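Local structure of protein (7,8-dihydro-6-hydroxymethylpterin-pyrophosphokinase) (1CBK) at residues 44-56 / 84-96. The protein probably catalyses the transfer of pyrophosphate from ATP to 6-hydroxymethyl-7,8-dihydropterin, a step in folate biosynthesis. Numbering follows the deposited sequence.
With ROI (7,8-dihydro-7,7-dimethyl-6-hydroxypterin), chain D; SO4 (sulfate ion), chain C.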
loop_
_atom_site.group_PDB
_atom_site.type_symbol
_atom_site.label_atom_id
_atom_site.label_comp_id
_atom_site.label_asym_id
_atom_site.label_seq_id
_atom_site.Cartn_x
_atom_site.Cartn_y
_atom_site.Cartn_z
ATOM N N LYS A 44 9.156 -12.558 2.473
ATOM C CA LYS A 44 8.320 -12.715 3.653
ATOM C C LYS A 44 6.952 -12.183 3.295
ATOM O O LYS A 44 6.838 -11.155 2.608
ATOM C CB LYS A 44 8.925 -11.879 4.778
ATOM C CG LYS A 44 8.185 -11.929 6.095
ATOM C CD LYS A 44 8.815 -10.999 7.131
ATOM C CE LYS A 44 8.464 -11.453 8.546
ATOM N NZ LYS A 44 8.922 -10.495 9.596
ATOM N N PRO A 45 5.879 -12.857 3.733
ATOM C CA PRO A 45 4.529 -12.384 3.419
ATOM C C PRO A 45 4.201 -10.992 3.972
ATOM O O PRO A 45 4.640 -10.634 5.064
ATOM C CB PRO A 45 3.639 -13.409 4.114
ATOM C CG PRO A 45 4.459 -14.615 4.154
ATOM C CD PRO A 45 5.821 -14.109 4.501
ATOM N N LEU A 46 3.504 -10.193 3.172
ATOM C CA LEU A 46 3.009 -8.898 3.609
ATOM C C LEU A 46 1.560 -9.276 3.982
ATOM O O LEU A 46 0.749 -9.598 3.110
ATOM C CB LEU A 46 3.013 -7.861 2.461
ATOM C CG LEU A 46 2.260 -6.554 2.788
ATOM C CD1 LEU A 46 2.911 -5.849 4.024
ATOM C CD2 LEU A 46 2.247 -5.641 1.562
ATOM N N GLY A 47 1.254 -9.293 5.275
ATOM C CA GLY A 47 -0.081 -9.666 5.716
ATOM C C GLY A 47 0.057 -10.656 6.856
ATOM O O GLY A 47 1.067 -10.618 7.576
ATOM N N PRO A 48 -0.967 -11.499 7.109
ATOM C CA PRO A 48 -0.913 -12.500 8.183
ATOM C C PRO A 48 0.401 -13.280 7.985
ATOM O O PRO A 48 0.792 -13.560 6.843
ATOM C CB PRO A 48 -2.105 -13.405 7.876
ATOM C CG PRO A 48 -3.067 -12.508 7.179
ATOM C CD PRO A 48 -2.255 -11.531 6.386
ATOM N N GLN A 49 1.091 -13.608 9.074
ATOM C CA GLN A 49 2.368 -14.314 8.956
ATOM C C GLN A 49 2.282 -15.823 8.886
ATOM O O GLN A 49 3.270 -16.484 8.578
ATOM C CB GLN A 49 3.337 -13.867 10.047
ATOM C CG GLN A 49 3.782 -12.420 9.884
ATOM C CD GLN A 49 4.480 -12.190 8.565
ATOM O OE1 GLN A 49 5.585 -12.677 8.345
ATOM N NE2 GLN A 49 3.826 -11.472 7.664
ATOM N N ASP A 50 1.092 -16.355 9.154
ATOM C CA ASP A 50 0.866 -17.798 9.106
ATOM C C ASP A 50 0.522 -18.299 7.688
ATOM O O ASP A 50 -0.469 -19.015 7.480
ATOM C CB ASP A 50 -0.225 -18.211 10.122
ATOM C CG ASP A 50 -1.547 -17.498 9.913
ATOM O OD1 ASP A 50 -1.613 -16.532 9.121
ATOM O OD2 ASP A 50 -2.541 -17.909 10.558
ATOM N N GLN A 51 1.323 -17.878 6.706
ATOM C CA GLN A 51 1.119 -18.299 5.312
ATOM C C GLN A 51 2.505 -18.510 4.733
ATOM O O GLN A 51 3.494 -18.022 5.305
ATOM C CB GLN A 51 0.330 -17.255 4.508
ATOM C CG GLN A 51 1.029 -15.934 4.303
ATOM C CD GLN A 51 0.159 -14.960 3.519
ATOM O OE1 GLN A 51 -0.347 -15.291 2.445
ATOM N NE2 GLN A 51 -0.057 -13.775 4.081
ATOM N N PRO A 52 2.616 -19.281 3.636
ATOM C CA PRO A 52 3.965 -19.478 3.104
ATOM C C PRO A 52 4.581 -18.202 2.517
ATOM O O PRO A 52 3.865 -17.256 2.152
ATOM C CB PRO A 52 3.753 -20.540 2.015
ATOM C CG PRO A 52 2.458 -21.237 2.426
ATOM C CD PRO A 52 1.623 -20.101 2.904
ATOM N N ASP A 53 5.904 -18.187 2.433
ATOM C CA ASP A 53 6.621 -17.075 1.829
ATOM C C ASP A 53 6.211 -17.041 0.359
ATOM O O ASP A 53 5.939 -18.089 -0.249
ATOM C CB ASP A 53 8.123 -17.316 1.899
ATOM C CG ASP A 53 8.714 -17.021 3.269
ATOM O OD1 ASP A 53 7.995 -16.519 4.161
ATOM O OD2 ASP A 53 9.923 -17.289 3.431
ATOM N N TYR A 54 6.242 -15.850 -0.233
ATOM C CA TYR A 54 5.865 -15.678 -1.628
ATOM C C TYR A 54 7.039 -15.759 -2.557
ATOM O O TYR A 54 8.189 -15.631 -2.118
ATOM C CB TYR A 54 5.234 -14.301 -1.821
ATOM C CG TYR A 54 3.804 -14.213 -1.370
ATOM C CD1 TYR A 54 3.473 -14.137 -0.005
ATOM C CD2 TYR A 54 2.778 -14.203 -2.304
ATOM C CE1 TYR A 54 2.123 -14.047 0.397
ATOM C CE2 TYR A 54 1.439 -14.117 -1.911
ATOM C CZ TYR A 54 1.119 -14.038 -0.575
ATOM O OH TYR A 54 -0.199 -13.953 -0.247
ATOM N N VAL A 55 6.755 -16.038 -3.831
ATOM C CA VAL A 55 7.781 -16.013 -4.884
ATOM C C VAL A 55 7.263 -14.854 -5.778
ATOM O O VAL A 55 6.076 -14.834 -6.161
ATOM C CB VAL A 55 7.941 -17.344 -5.659
ATOM C CG1 VAL A 55 9.026 -17.192 -6.746
ATOM C CG2 VAL A 55 8.376 -18.450 -4.703
ATOM N N ASN A 56 8.127 -13.858 -5.990
ATOM C CA ASN A 56 7.797 -12.655 -6.740
ATOM C C ASN A 56 8.718 -12.347 -7.908
ATOM O O ASN A 56 9.888 -12.697 -7.892
ATOM C CB ASN A 56 7.825 -11.432 -5.802
ATOM C CG ASN A 56 6.637 -11.384 -4.861
ATOM O OD1 ASN A 56 6.767 -11.655 -3.673
ATOM N ND2 ASN A 56 5.488 -10.994 -5.378
ATOM N N VAL A 84 -6.711 -19.362 -7.185
ATOM C CA VAL A 84 -7.409 -19.573 -5.930
ATOM C C VAL A 84 -6.798 -18.648 -4.851
ATOM O O VAL A 84 -5.565 -18.557 -4.738
ATOM C CB VAL A 84 -7.236 -21.058 -5.462
ATOM C CG1 VAL A 84 -7.540 -21.210 -3.980
ATOM C CG2 VAL A 84 -8.111 -21.973 -6.290
ATOM N N ARG A 85 -7.654 -17.996 -4.059
ATOM C CA ARG A 85 -7.218 -17.132 -2.959
ATOM C C ARG A 85 -7.951 -17.654 -1.728
ATOM O O ARG A 85 -9.186 -17.659 -1.715
ATOM C CB ARG A 85 -7.643 -15.679 -3.197
ATOM C CG ARG A 85 -6.959 -14.662 -2.272
ATOM C CD ARG A 85 -7.682 -13.334 -2.289
ATOM N NE ARG A 85 -8.763 -13.327 -1.305
ATOM C CZ ARG A 85 -9.868 -12.594 -1.402
ATOM N NH1 ARG A 85 -10.063 -11.829 -2.463
ATOM N NH2 ARG A 85 -10.792 -12.647 -0.451
ATOM N N LEU A 86 -7.215 -18.032 -0.686
ATOM C CA LEU A 86 -7.822 -18.594 0.527
ATOM C C LEU A 86 -8.425 -17.627 1.557
ATOM O O LEU A 86 -9.244 -18.035 2.382
ATOM C CB LEU A 86 -6.830 -19.525 1.220
ATOM C CG LEU A 86 -6.236 -20.645 0.362
ATOM C CD1 LEU A 86 -5.340 -21.512 1.220
ATOM C CD2 LEU A 86 -7.339 -21.484 -0.291
ATOM N N ARG A 87 -8.006 -16.363 1.526
ATOM C CA ARG A 87 -8.489 -15.329 2.472
ATOM C C ARG A 87 -7.894 -13.994 2.051
ATOM O O ARG A 87 -6.893 -13.972 1.343
ATOM C CB ARG A 87 -8.017 -15.655 3.908
ATOM C CG ARG A 87 -6.554 -16.079 3.976
ATOM C CD ARG A 87 -6.036 -16.048 5.393
ATOM N NE ARG A 87 -4.767 -16.758 5.516
ATOM C CZ ARG A 87 -3.990 -16.717 6.590
ATOM N NH1 ARG A 87 -4.383 -16.046 7.671
ATOM N NH2 ARG A 87 -2.834 -17.370 6.587
ATOM N N ARG A 88 -8.511 -12.884 2.453
ATOM C CA ARG A 88 -7.952 -11.562 2.135
ATOM C C ARG A 88 -6.581 -11.456 2.825
ATOM O O ARG A 88 -6.403 -11.913 3.949
ATOM C CB ARG A 88 -8.841 -10.414 2.604
ATOM C CG ARG A 88 -8.340 -9.075 2.062
ATOM C CD ARG A 88 -9.052 -7.884 2.675
ATOM N NE ARG A 88 -10.437 -7.756 2.230
ATOM C CZ ARG A 88 -11.306 -6.861 2.707
ATOM N NH1 ARG A 88 -10.962 -6.016 3.674
ATOM N NH2 ARG A 88 -12.535 -6.825 2.220
ATOM N N TRP A 89 -5.621 -10.884 2.116
ATOM C CA TRP A 89 -4.236 -10.746 2.561
ATOM C C TRP A 89 -3.552 -12.081 2.761
ATOM O O TRP A 89 -2.402 -12.109 3.220
ATOM C CB TRP A 89 -4.108 -9.928 3.858
ATOM C CG TRP A 89 -4.672 -8.576 3.789
ATOM C CD1 TRP A 89 -5.807 -8.141 4.388
ATOM C CD2 TRP A 89 -4.106 -7.443 3.120
ATOM N NE1 TRP A 89 -5.985 -6.794 4.148
ATOM C CE2 TRP A 89 -4.947 -6.341 3.365
ATOM C CE3 TRP A 89 -2.953 -7.246 2.342
ATOM C CZ2 TRP A 89 -4.690 -5.061 2.874
ATOM C CZ3 TRP A 89 -2.689 -5.959 1.847
ATOM C CH2 TRP A 89 -3.557 -4.889 2.120
ATOM N N GLY A 90 -4.213 -13.172 2.380
ATOM C CA GLY A 90 -3.614 -14.487 2.564
ATOM C C GLY A 90 -3.158 -15.190 1.289
ATOM O O GLY A 90 -2.943 -14.554 0.250
ATOM N N GLU A 91 -3.122 -16.523 1.369
ATOM C CA GLU A 91 -2.679 -17.404 0.287
ATOM C C GLU A 91 -3.386 -17.264 -1.072
ATOM O O GLU A 91 -4.598 -17.205 -1.144
ATOM C CB GLU A 91 -2.757 -18.865 0.744
ATOM C CG GLU A 91 -2.052 -19.185 2.066
ATOM C CD GLU A 91 -2.913 -18.954 3.319
ATOM O OE1 GLU A 91 -4.035 -18.403 3.245
ATOM O OE2 GLU A 91 -2.440 -19.343 4.410
ATOM N N ARG A 92 -2.609 -17.284 -2.149
ATOM C CA ARG A 92 -3.150 -17.193 -3.505
ATOM C C ARG A 92 -2.173 -17.931 -4.428
ATOM O O ARG A 92 -0.956 -17.832 -4.258
ATOM C CB ARG A 92 -3.261 -15.731 -3.944
ATOM C CG ARG A 92 -1.882 -15.036 -4.007
ATOM C CD ARG A 92 -1.970 -13.576 -3.687
ATOM N NE ARG A 92 -2.623 -13.384 -2.403
ATOM C CZ ARG A 92 -3.640 -12.554 -2.220
ATOM N NH1 ARG A 92 -4.082 -11.810 -3.238
ATOM N NH2 ARG A 92 -4.192 -12.445 -1.019
ATOM N N THR A 93 -2.703 -18.656 -5.403
ATOM C CA THR A 93 -1.863 -19.382 -6.343
ATOM C C THR A 93 -1.167 -18.443 -7.337
ATOM O O THR A 93 -0.095 -18.764 -7.839
ATOM C CB THR A 93 -2.680 -20.433 -7.113
ATOM O OG1 THR A 93 -3.782 -19.785 -7.745
ATOM C CG2 THR A 93 -3.225 -21.529 -6.161
ATOM N N LEU A 94 -1.774 -17.289 -7.620
ATOM C CA LEU A 94 -1.205 -16.328 -8.566
ATOM C C LEU A 94 -1.925 -14.980 -8.600
ATOM O O LEU A 94 -3.151 -14.919 -8.556
ATOM C CB LEU A 94 -1.248 -16.908 -10.005
ATOM C CG LEU A 94 -0.726 -16.032 -11.165
ATOM C CD1 LEU A 94 0.804 -16.050 -11.169
ATOM C CD2 LEU A 94 -1.265 -16.548 -12.489
ATOM N N ASP A 95 -1.142 -13.913 -8.698
ATOM C CA ASP A 95 -1.654 -12.552 -8.846
ATOM C C ASP A 95 -0.785 -11.898 -9.930
ATOM O O ASP A 95 0.435 -11.985 -9.859
ATOM C CB ASP A 95 -1.502 -11.728 -7.550
ATOM C CG ASP A 95 -2.783 -11.642 -6.745
ATOM O OD1 ASP A 95 -3.800 -12.221 -7.152
ATOM O OD2 ASP A 95 -2.771 -10.988 -5.686
ATOM N N LEU A 96 -1.431 -11.323 -10.944
ATOM C CA LEU A 96 -0.768 -10.607 -12.041
ATOM C C LEU A 96 -1.273 -9.177 -11.896
ATOM O O LEU A 96 -2.478 -8.967 -11.838
ATOM C CB LEU A 96 -1.193 -11.163 -13.410
ATOM C CG LEU A 96 -0.818 -12.630 -13.649
ATOM C CD1 LEU A 96 -1.215 -13.046 -15.064
ATOM C CD2 LEU A 96 0.680 -12.814 -13.426
HETATM N N1 ROI D . 3.372 -10.754 0.199
HETATM C C2 ROI D . 4.473 -10.992 -0.593
HETATM N N2 ROI D . 5.673 -11.153 0.027
HETATM N N3 ROI D . 4.407 -11.072 -1.944
HETATM C C4 ROI D . 3.246 -10.905 -2.614
HETATM O O4 ROI D . 3.166 -11.016 -3.848
HETATM C C4A ROI D . 2.064 -10.602 -1.861
HETATM N N5 ROI D . 0.929 -10.413 -2.467
HETATM C C6 ROI D . -0.251 -10.124 -1.812
HETATM C C7 ROI D . -0.206 -9.836 -0.288
HETATM C C16 ROI D . -0.206 -8.283 -0.012
HETATM C C15 ROI D . -1.355 -10.549 0.438
HETATM N N8 ROI D . 1.069 -10.294 0.344
HETATM C C8A ROI D . 2.209 -10.551 -0.396
HETATM O O9 ROI D . -1.293 -10.103 -2.543
HETATM S S SO4 C . -6.548 -9.540 -1.419
HETATM O O1 SO4 C . -6.250 -8.054 -0.972
HETATM O O2 SO4 C . -6.036 -9.779 -2.950
HETATM O O3 SO4 C . -5.816 -10.395 -0.447
HETATM O O4 SO4 C . -8.131 -9.871 -1.379
#
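Gln-51 bridges the two loops with its amide nitrogen: NE2 donates to Trp-89 O at 3.0 Å, in the plane of that carbonyl, and also to Pro-48 O of its own loop. These two bonds fix the rotation of the amide, which an extended chain beyond CG (chi2 -179°) carries across to the other loop. Beside it, Pro-48 crosses Trp-89 at about a right angle, its CD 3.5 Å from Trp-89 CB, while Pro-48 CB touches Arg-87 NH1. That guanidinium holds two carboxylates. Its NH1 and NH2 both close on one oxygen of Asp-50, NH2 to OD1 at 2.9 Å and from above the carboxylate, whose plane is turned 69° from the guanidinium; NE and NH2 take Glu-91 side-on, one nitrogen to each oxygen.

Deeper in, Arg-92 NE reaches Tyr-54 OH at 3.3 Å, tilted from the guanidinium plane, and NE and NH2 together grip Gly-90 O. Arg-92 NH1 bonds Asp-95 OD2 and O2 of the sulfate, probably from the crystallisation liquor, and NH2, besides Gly-90 O, takes sulfate O3, while ROI O9 lies over one face of the guanidinium. The pterin analogue lies over one face of the Tyr-54 ring, ROI C8A 3.5 Å above its plane and over its centre; Leu-46 backbone N and O and the Asn-56 amide hold the pterin rim. The contact thus joins two walls of the HPPK substrate pocket. Phe-123 of helix 122-131 packs on Leu-46 and Asn-56, and Tyr-116 of the second subunit meets Trp-89 edge-to-face. The loops lead into strands 54-63 and 95-101, which flank strand 2-10 in the antiparallel sheet.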